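Local coordinates for protein prephenate dehydratase:Amino acid-binding ACT (Brucella abortus, PDB 6VH5) that probably catalyses the conversion of prephenate to phenylpyruvate, with loss of carbon dioxide and water, in phenylalanine biosynthesis, and binds phenylalanine at its ACT domain, at residues 36-39 with 40-44; 126-129 with 130-134; 133-136 with 137-140. All blocks are in the same frame, centred on the assembly; numbering follows the deposited sequence.

Contact 1 (36-39 with 40-44); sequences NSDT and ACRNM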
ATOM      1  N   ASN A  36       4.345  16.502  -0.542  1.00 52.31           N
ATOM      2  CA  ASN A  36       4.307  16.192  -1.966  1.00 57.74           C
ATOM      3  C   ASN A  36       2.872  16.209  -2.498  1.00 53.69           C
ATOM      4  O   ASN A  36       2.638  16.610  -3.648  1.00 49.13           O
ATOM      5  CB  ASN A  36       4.977  14.838  -2.235  1.00 57.76           C
ATOM      6  CG  ASN A  36       6.495  14.896  -2.129  1.00 64.99           C
ATOM      7  OD1 ASN A  36       7.134  15.818  -2.644  1.00 69.45           O
ATOM      8  ND2 ASN A  36       7.082  13.894  -1.482  1.00 65.46           N
ATOM      9  N   SER A  37       1.903  15.757  -1.690  1.00 56.40           N
ATOM     10  CA  SER A  37       0.494  15.835  -2.095  1.00 59.77           C
ATOM     11  C   SER A  37       0.068  17.279  -2.334  1.00 56.53           C
ATOM     12  O   SER A  37      -0.652  17.572  -3.295  1.00 50.16           O
ATOM     13  CB  SER A  37      -0.408  15.203  -1.033  1.00 56.06           C
ATOM     14  OG  SER A  37      -0.305  13.792  -1.019  1.00 54.20           O
ATOM     15  N   ASP A  38       0.506  18.189  -1.459  1.00 53.38           N
ATOM     16  CA  ASP A  38       0.267  19.618  -1.647  1.00 56.95           C
ATOM     17  C   ASP A  38       0.924  20.119  -2.930  1.00 60.08           C
ATOM     18  O   ASP A  38       0.332  20.911  -3.674  1.00 62.32           O
ATOM     19  CB  ASP A  38       0.787  20.371  -0.414  1.00 65.67           C
ATOM     20  CG  ASP A  38       0.449  21.861  -0.411  1.00 67.33           C
ATOM     21  OD1 ASP A  38      -0.243  22.360  -1.320  1.00 67.99           O
ATOM     22  OD2 ASP A  38       0.912  22.547   0.520  1.00 69.29           O
ATOM     23  N   THR A  39       2.147  19.658  -3.213  1.00 64.91           N
ATOM     24  CA  THR A  39       2.821  20.042  -4.452  1.00 63.81           C
ATOM     25  C   THR A  39       1.998  19.643  -5.673  1.00 54.27           C
ATOM     26  O   THR A  39       1.835  20.436  -6.610  1.00 50.99           O
ATOM     27  CB  THR A  39       4.203  19.384  -4.511  1.00 62.53           C
ATOM     28  OG1 THR A  39       4.961  19.758  -3.354  1.00 69.58           O
ATOM     29  CG2 THR A  39       4.960  19.780  -5.786  1.00 49.28           C
ATOM     30  N   ALA A  40       1.440  18.435  -5.664  1.00 45.28           N
ATOM     31  CA  ALA A  40       0.605  18.010  -6.784  1.00 48.39           C
ATOM     32  C   ALA A  40      -0.621  18.913  -6.937  1.00 51.36           C
ATOM     33  O   ALA A  40      -0.939  19.352  -8.050  1.00 51.53           O
ATOM     34  CB  ALA A  40       0.201  16.547  -6.603  1.00 40.37           C
ATOM     35  N   CYS A  41      -1.295  19.240  -5.828  1.00 54.83           N
ATOM     36  CA  CYS A  41      -2.464  20.120  -5.904  1.00 53.66           C
ATOM     37  C   CYS A  41      -2.101  21.453  -6.550  1.00 61.05           C
ATOM     38  O   CYS A  41      -2.822  21.955  -7.422  1.00 59.96           O
ATOM     39  CB  CYS A  41      -3.047  20.368  -4.507  1.00 47.01           C
ATOM     40  SG  CYS A  41      -3.686  18.947  -3.586  1.00 46.35           S
ATOM     41  N   ARG A  42      -0.972  22.041  -6.134  1.00 58.26           N
ATOM     42  CA  ARG A  42      -0.595  23.356  -6.638  1.00 55.58           C
ATOM     43  C   ARG A  42      -0.127  23.297  -8.084  1.00 62.74           C
ATOM     44  O   ARG A  42      -0.379  24.235  -8.851  1.00 66.86           O
ATOM     45  CB  ARG A  42       0.495  23.971  -5.756  1.00 59.39           C
ATOM     46  CG  ARG A  42       0.034  24.388  -4.369  1.00 65.59           C
ATOM     47  CD  ARG A  42       1.238  24.690  -3.501  1.00 72.82           C
ATOM     48  NE  ARG A  42       0.885  24.865  -2.099  1.00 73.97           N
ATOM     49  CZ  ARG A  42       0.832  26.043  -1.485  1.00 77.33           C
ATOM     50  NH1 ARG A  42       1.138  27.156  -2.146  1.00 78.63           N
ATOM     51  NH2 ARG A  42       0.497  26.104  -0.204  1.00 70.40           N
ATOM     52  N   ASN A  43       0.545  22.212  -8.478  1.00 58.31           N
ATOM     53  CA  ASN A  43       1.012  22.113  -9.855  1.00 64.32           C
ATOM     54  C   ASN A  43      -0.155  21.921 -10.810  1.00 64.43           C
ATOM     55  O   ASN A  43      -0.217  22.562 -11.867  1.00 69.49           O
ATOM     56  CB  ASN A  43       1.993  20.951 -10.015  1.00 61.73           C
ATOM     57  CG  ASN A  43       3.286  21.165  -9.257  1.00 65.33           C
ATOM     58  OD1 ASN A  43       3.508  22.221  -8.649  1.00 67.75           O
ATOM     59  ND2 ASN A  43       4.166  20.170  -9.318  1.00 57.92           N
ATOM     60  N   MET A  44      -1.101  21.058 -10.446  1.00 60.58           N
ATOM     61  CA  MET A  44      -2.173  20.696 -11.363  1.00 60.41           C
ATOM     62  C   MET A  44      -3.351  21.652 -11.294  1.00 59.08           C
ATOM     63  O   MET A  44      -3.954  21.961 -12.328  1.00 57.95           O
ATOM     64  CB  MET A  44      -2.653  19.274 -11.076  1.00 55.79           C
ATOM     65  CG  MET A  44      -3.574  18.741 -12.145  1.00 58.61           C
ATOM     66  SD  MET A  44      -3.911  16.986 -11.946  1.00 57.96           S
ATOM     67  CE  MET A  44      -4.965  16.709 -13.370  1.00 49.41           C
TER
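Asp38 and Arg42, one helical turn apart, form a salt bridge through a single pair of atoms: NE of Arg42 donates to OD1 of Asp38 at 2.9 Å. On the arginine side the bond is well aimed, since OD1 sits at the guanidinium edge and close to its plane; on the aspartate side it is less regular, because NE comes from above the carboxylate and the two planes are turned 51° apart. OD2 of Asp38 accepts from the backbone N of Gly34, before the helix, a bond that may help fix the carboxylate's rotation, and at 3.7 Å from Arg42 NH2 it does not form a second rung of the bridge. With CG anti to the backbone N (chi1 -173°), the carboxylate stands between Gly34, earlier in the chain, and Arg42, later, while the arginine chain, extended from CG to NE, carries NE to OD1.

Four main-chain i to i+4 bonds, from Asn36 O to Ala40 N through Thr39 O to Asn43 N, define this as regular alpha-helix. The helix is the crossover of a beta-alpha-beta unit, between strands 26-30 and 49-53 of the five-stranded mixed sheet that also holds strands 70-77, 193-200 and 96-104. Ser37, Asp38 and Cys41 lie against Phe29 of the first strand, whereas Arg42 touches Pro50 of the second and Leu172 and Leu176 of helix 171-176.

Thr39 and Asn43 lie side by side and point the same way, with Thr39 CG2 3.6 Å from Asn43 ND2. Their polar ends turn elsewhere: OG1 of Thr39 is hydrogen-bonded to the carbonyl of Ala35, and ND2 of Asn43 to the hydroxyl of Tyr101. The methyl of Ala40 rests 3.6 Å from Ser37 O, and Cys41 CB packs 3.5 Å from Asp38 O.

Contact 2 (126-129 with 130-134); sequences HIHA and LGQCR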
ATOM      1  N   HIS A 126      10.845  11.883   7.870  1.00 61.25           N
ATOM      2  CA  HIS A 126      10.089  10.654   8.061  1.00 56.86           C
ATOM      3  C   HIS A 126      11.025   9.461   7.907  1.00 61.61           C
ATOM      4  O   HIS A 126      11.908   9.460   7.044  1.00 58.45           O
ATOM      5  CB  HIS A 126       8.954  10.577   7.039  1.00 66.06           C
ATOM      6  CG  HIS A 126       8.078   9.375   7.195  1.00 66.58           C
ATOM      7  ND1 HIS A 126       8.383   8.160   6.621  1.00 66.12           N
ATOM      8  CD2 HIS A 126       6.908   9.197   7.855  1.00 65.32           C
ATOM      9  CE1 HIS A 126       7.440   7.283   6.923  1.00 68.36           C
ATOM     10  NE2 HIS A 126       6.534   7.888   7.671  1.00 64.53           N
ATOM     11  N   ILE A 127      10.817   8.432   8.736  1.00 64.57           N
ATOM     12  CA  ILE A 127      11.767   7.320   8.804  1.00 61.20           C
ATOM     13  C   ILE A 127      11.988   6.688   7.434  1.00 65.57           C
ATOM     14  O   ILE A 127      13.099   6.253   7.116  1.00 67.34           O
ATOM     15  CB  ILE A 127      11.300   6.283   9.846  1.00 69.28           C
ATOM     16  CG1 ILE A 127      12.303   5.130   9.950  1.00 73.39           C
ATOM     17  CG2 ILE A 127       9.896   5.771   9.515  1.00 73.14           C
ATOM     18  CD1 ILE A 127      12.114   4.256  11.179  1.00 76.47           C
ATOM     19  N   HIS A 128      10.954   6.660   6.592  1.00 66.15           N
ATOM     20  CA  HIS A 128      11.101   6.132   5.239  1.00 59.00           C
ATOM     21  C   HIS A 128      11.923   7.080   4.372  1.00 54.32           C
ATOM     22  O   HIS A 128      12.646   6.627   3.476  1.00 62.65           O
ATOM     23  CB  HIS A 128       9.715   5.871   4.633  1.00 62.99           C
ATOM     24  CG  HIS A 128       9.740   5.188   3.301  1.00 67.33           C
ATOM     25  ND1 HIS A 128       9.982   3.836   3.158  1.00 74.08           N
ATOM     26  CD2 HIS A 128       9.532   5.665   2.050  1.00 68.58           C
ATOM     27  CE1 HIS A 128       9.934   3.512   1.878  1.00 72.85           C
ATOM     28  NE2 HIS A 128       9.661   4.603   1.184  1.00 72.57           N
ATOM     29  N   ALA A 129      11.797   8.392   4.599  1.00 53.89           N
ATOM     30  CA  ALA A 129      12.622   9.370   3.890  1.00 56.90           C
ATOM     31  C   ALA A 129      14.094   9.262   4.298  1.00 62.33           C
ATOM     32  O   ALA A 129      14.991   9.303   3.445  1.00 70.22           O
ATOM     33  CB  ALA A 129      12.097  10.780   4.152  1.00 50.68           C
ATOM     34  N   LEU A 130      14.360   9.135   5.599  1.00 56.35           N
ATOM     35  CA  LEU A 130      15.730   8.924   6.058  1.00 64.16           C
ATOM     36  C   LEU A 130      16.341   7.714   5.373  1.00 66.77           C
ATOM     37  O   LEU A 130      17.526   7.717   5.023  1.00 66.89           O
ATOM     38  CB  LEU A 130      15.767   8.763   7.580  1.00 65.46           C
ATOM     39  CG  LEU A 130      15.325   9.982   8.394  1.00 68.04           C
ATOM     40  CD1 LEU A 130      15.303   9.647   9.870  1.00 72.45           C
ATOM     41  CD2 LEU A 130      16.243  11.166   8.136  1.00 71.65           C
ATOM     42  N   GLY A 131      15.538   6.662   5.182  1.00 69.18           N
ATOM     43  CA  GLY A 131      15.986   5.456   4.512  1.00 70.13           C
ATOM     44  C   GLY A 131      16.256   5.629   3.032  1.00 70.80           C
ATOM     45  O   GLY A 131      16.861   4.744   2.418  1.00 73.39           O
ATOM     46  N   GLN A 132      15.745   6.694   2.426  1.00 70.84           N
ATOM     47  CA  GLN A 132      16.014   6.970   1.021  1.00 68.68           C
ATOM     48  C   GLN A 132      17.109   8.004   0.830  1.00 68.73           C
ATOM     49  O   GLN A 132      17.452   8.323  -0.313  1.00 67.82           O
ATOM     50  CB  GLN A 132      14.731   7.420   0.314  1.00 62.00           C
ATOM     51  CG  GLN A 132      13.640   6.393   0.404  1.00 57.78           C
ATOM     52  CD  GLN A 132      12.348   6.800  -0.307  1.00 60.70           C
ATOM     53  OE1 GLN A 132      11.512   5.949  -0.592  1.00 66.29           O
ATOM     54  NE2 GLN A 132      12.185   8.094  -0.590  1.00 55.24           N
ATOM     55  N   CYS A 133      17.669   8.527   1.916  1.00 69.23           N
ATOM     56  CA  CYS A 133      18.692   9.558   1.859  1.00 73.59           C
ATOM     57  C   CYS A 133      19.880   9.175   2.722  1.00 76.99           C
ATOM     58  O   CYS A 133      20.517  10.029   3.345  1.00 82.28           O
ATOM     59  CB  CYS A 133      18.121  10.901   2.310  1.00 72.19           C
ATOM     60  SG  CYS A 133      16.808  11.550   1.256  1.00 65.75           S
ATOM     61  N   ARG A 134      20.218   7.886   2.752  1.00 80.97           N
ATOM     62  CA  ARG A 134      21.274   7.435   3.652  1.00 82.50           C
ATOM     63  C   ARG A 134      22.631   8.002   3.258  1.00 76.21           C
ATOM     64  O   ARG A 134      23.434   8.337   4.140  1.00 69.16           O
ATOM     65  CB  ARG A 134      21.330   5.905   3.681  1.00 89.82           C
ATOM     66  CG  ARG A 134      20.287   5.258   4.589  1.00 94.36           C
ATOM     67  CD  ARG A 134      20.392   3.741   4.570  1.00 98.92           C
ATOM     68  NE  ARG A 134      19.994   3.188   3.280  1.00104.95           N
ATOM     69  CZ  ARG A 134      18.775   2.726   3.008  1.00112.52           C
ATOM     70  NH1 ARG A 134      17.828   2.751   3.938  1.00112.02           N
ATOM     71  NH2 ARG A 134      18.493   2.248   1.800  1.00114.71           N
TER
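The imidazole of His128 and the amide of Gln132 meet with their planes 61° apart, and the amide oxygen approaches the ring obliquely. OE1 of Gln132 lies 2.9 Å from NE2 of His128 and 3.3 Å from its CD2, so it is placed against the NE2-CD2 side of the ring. NE2 of His128 makes a weak hydrogen bond to the carbonyl of Leu79. The ring reaches Gln132 because CG of His128 stands anti to the backbone N (chi1 -174°); the glutamine, extended beyond CG, passes its CG 3.2 Å from His128 O on the way.

The second imidazole works at the start of the helix. His126 has His128 CB and the amide N of Ala129 at its edge, and its ND1 accepts from the backbone N of His128 at 3.0 Å, which makes it an N-cap: a side-chain acceptor takes up an N-H of the first turn. His128 N lies 34° out of the ring plane, so the cap is made at a tilt.

Strand 122-125 belongs to the second mixed sheet, with 143-146 and 165-169 beside it, in a region assigned to the type 2 periplasmic-binding-protein class. After it, short helix 127-130 gives way to a type I turn from Leu130 to Cys133 that leads into helix 134-139. The change shows in the bonding: Leu130 N to His126 O and Gly131 N to Ile127 O are i to i+4 bonds, but Gln132 N reaches Ala129 O, three residues back, at 2.9 Å and from above the carbonyl plane.

Ala129 is buried, packed against Phe107 and Thr150, while Leu130 CG lies 3.7 Å from His126 O. Cys133 SG lies 3.6 Å from Ala129 O. Ile127 packs on Thr55, and His128 on Glu57, of the second subunit.

Contact 3 (133-136 with 137-140); sequences CRNV and IRQN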
ATOM      1  N   CYS A 133      17.669   8.527   1.916  1.00 69.23           N
ATOM      2  CA  CYS A 133      18.692   9.558   1.859  1.00 73.59           C
ATOM      3  C   CYS A 133      19.880   9.175   2.722  1.00 76.99           C
ATOM      4  O   CYS A 133      20.517  10.029   3.345  1.00 82.28           O
ATOM      5  CB  CYS A 133      18.121  10.901   2.310  1.00 72.19           C
ATOM      6  SG  CYS A 133      16.808  11.550   1.256  1.00 65.75           S
ATOM      7  N   ARG A 134      20.218   7.886   2.752  1.00 80.97           N
ATOM      8  CA  ARG A 134      21.274   7.435   3.652  1.00 82.50           C
ATOM      9  C   ARG A 134      22.631   8.002   3.258  1.00 76.21           C
ATOM     10  O   ARG A 134      23.434   8.337   4.140  1.00 69.16           O
ATOM     11  CB  ARG A 134      21.330   5.905   3.681  1.00 89.82           C
ATOM     12  CG  ARG A 134      20.287   5.258   4.589  1.00 94.36           C
ATOM     13  CD  ARG A 134      20.392   3.741   4.570  1.00 98.92           C
ATOM     14  NE  ARG A 134      19.994   3.188   3.280  1.00104.95           N
ATOM     15  CZ  ARG A 134      18.775   2.726   3.008  1.00112.52           C
ATOM     16  NH1 ARG A 134      17.828   2.751   3.938  1.00112.02           N
ATOM     17  NH2 ARG A 134      18.493   2.248   1.800  1.00114.71           N
ATOM     18  N   ASN A 135      22.872   8.187   1.953  1.00 67.12           N
ATOM     19  CA  ASN A 135      24.192   8.594   1.484  1.00 65.25           C
ATOM     20  C   ASN A 135      24.601   9.953   2.049  1.00 67.51           C
ATOM     21  O   ASN A 135      25.733  10.112   2.529  1.00 62.69           O
ATOM     22  CB  ASN A 135      24.234   8.609  -0.043  1.00 68.01           C
ATOM     23  CG  ASN A 135      24.322   7.207  -0.647  1.00 75.00           C
ATOM     24  OD1 ASN A 135      24.689   6.235   0.027  1.00 71.87           O
ATOM     25  ND2 ASN A 135      23.967   7.099  -1.927  1.00 74.91           N
ATOM     26  N   VAL A 136      23.711  10.951   1.983  1.00 61.69           N
ATOM     27  CA  VAL A 136      24.058  12.286   2.481  1.00 71.79           C
ATOM     28  C   VAL A 136      24.122  12.334   3.998  1.00 74.92           C
ATOM     29  O   VAL A 136      24.767  13.229   4.556  1.00 79.19           O
ATOM     30  CB  VAL A 136      23.087  13.378   1.997  1.00 72.75           C
ATOM     31  CG1 VAL A 136      23.137  13.491   0.479  1.00 81.59           C
ATOM     32  CG2 VAL A 136      21.687  13.103   2.500  1.00 61.98           C
ATOM     33  N   ILE A 137      23.444  11.422   4.692  1.00 71.43           N
ATOM     34  CA  ILE A 137      23.622  11.356   6.138  1.00 70.14           C
ATOM     35  C   ILE A 137      24.988  10.764   6.467  1.00 71.54           C
ATOM     36  O   ILE A 137      25.680  11.229   7.383  1.00 79.00           O
ATOM     37  CB  ILE A 137      22.477  10.562   6.791  1.00 71.87           C
ATOM     38  CG1 ILE A 137      21.170  11.375   6.736  1.00 67.63           C
ATOM     39  CG2 ILE A 137      22.843  10.176   8.220  1.00 68.05           C
ATOM     40  CD1 ILE A 137      19.948  10.607   7.149  1.00 61.01           C
ATOM     41  N   ARG A 138      25.420   9.766   5.691  1.00 64.30           N
ATOM     42  CA  ARG A 138      26.685   9.092   5.958  1.00 76.25           C
ATOM     43  C   ARG A 138      27.874   9.909   5.465  1.00 81.45           C
ATOM     44  O   ARG A 138      28.897   9.995   6.154  1.00 94.37           O
ATOM     45  CB  ARG A 138      26.693   7.708   5.295  1.00 73.56           C
ATOM     46  CG  ARG A 138      28.022   6.969   5.436  1.00 75.37           C
ATOM     47  CD  ARG A 138      28.191   5.779   4.471  1.00 83.20           C
ATOM     48  NE  ARG A 138      28.409   6.200   3.086  1.00 91.76           N
ATOM     49  CZ  ARG A 138      27.489   6.127   2.125  1.00 92.55           C
ATOM     50  NH1 ARG A 138      26.283   5.636   2.389  1.00 89.29           N
ATOM     51  NH2 ARG A 138      27.776   6.540   0.895  1.00 89.36           N
ATOM     52  N   GLN A 139      27.741  10.545   4.298  1.00 78.17           N
ATOM     53  CA  GLN A 139      28.842  11.317   3.732  1.00 80.68           C
ATOM     54  C   GLN A 139      29.223  12.507   4.605  1.00 82.05           C
ATOM     55  O   GLN A 139      30.396  12.896   4.637  1.00 87.14           O
ATOM     56  CB  GLN A 139      28.468  11.803   2.330  1.00 77.83           C
ATOM     57  CG  GLN A 139      28.569  10.749   1.249  1.00 89.41           C
ATOM     58  CD  GLN A 139      27.865  11.169  -0.032  1.00 99.97           C
ATOM     59  OE1 GLN A 139      27.039  12.085  -0.025  1.00104.56           O
ATOM     60  NE2 GLN A 139      28.182  10.500  -1.135  1.00 99.38           N
ATOM     61  N   ASN A 140      28.267  13.080   5.330  1.00 71.79           N
ATOM     62  CA  ASN A 140      28.516  14.259   6.150  1.00 71.37           C
ATOM     63  C   ASN A 140      28.631  13.958   7.640  1.00 72.69           C
ATOM     64  O   ASN A 140      28.867  14.885   8.422  1.00 75.32           O
ATOM     65  CB  ASN A 140      27.419  15.301   5.921  1.00 68.25           C
ATOM     66  CG  ASN A 140      27.458  15.893   4.519  1.00 70.96           C
ATOM     67  OD1 ASN A 140      28.227  16.809   4.240  1.00 71.56           O
ATOM     68  ND2 ASN A 140      26.616  15.368   3.627  1.00 66.67           N
TER
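Asn135 with Arg138, and Val136 with Asn140, make local side-chain contacts along and just after helix 134-139, between the turn that follows helix 127-130 and the strand 143-146 at the margin of the second mixed sheet. Arg138 grips Asn135 end-on, NH1 and NH2 both donating to the single oxygen OD1, at 2.9 and 3.2 Å. OD1 lies at the guanidinium edge and near its plane, but the amide stands almost upright to that plane, 78° away; NH1 is only tilted from the carbonyl plane, while NH2 lies above it. A bend at chi3 (72°) folds the arginine back over its own turn, and the backbone carbonyl of Asn135 lies over one face of the guanidinium.

Arg138 N to Arg134 O and Gln139 N to Asn135 O are the i to i+4 backbone bonds across the two segments. At the helix start the carboxylate of Asp188 takes up the N-H groups of Arg134 and Asn135. Near its end Asn140 ND2 donates to Val136 O at 3.0 Å, nearly straight at 175° and on a carbonyl lone pair, while OD1 of Asn140 is hydrogen-bonded to NH2 of Arg117.

Gln139, extended beyond CG, passes its CG 3.2 Å from Asn135 O. Ile137 CG1 packs 3.7 Å from Cys133 O, and buried Val136 rests on Val186.

In the fold
All three contacts lie within the prephenate dehydratase region, whereas the bound phenylalanine occupies the ACT domain. Contacts 2 and 3 are consecutive: they share Cys133 and Arg134, their centres are 10 Å apart, and Leu130 CD2 packs against Ile137 CD1 at 3.9 Å across the turn between the helices. Contact 1 lies on the crossover helix that packs on the other mixed sheet, its centre 21 Å from that of contact 2, with nearest atoms about 8 Å apart. Thr194, predicted to be essential for activity, has the side chain of Asn36 about 6 Å away and that of Gln132 about 9 Å away. Contact 3 lies away from this site.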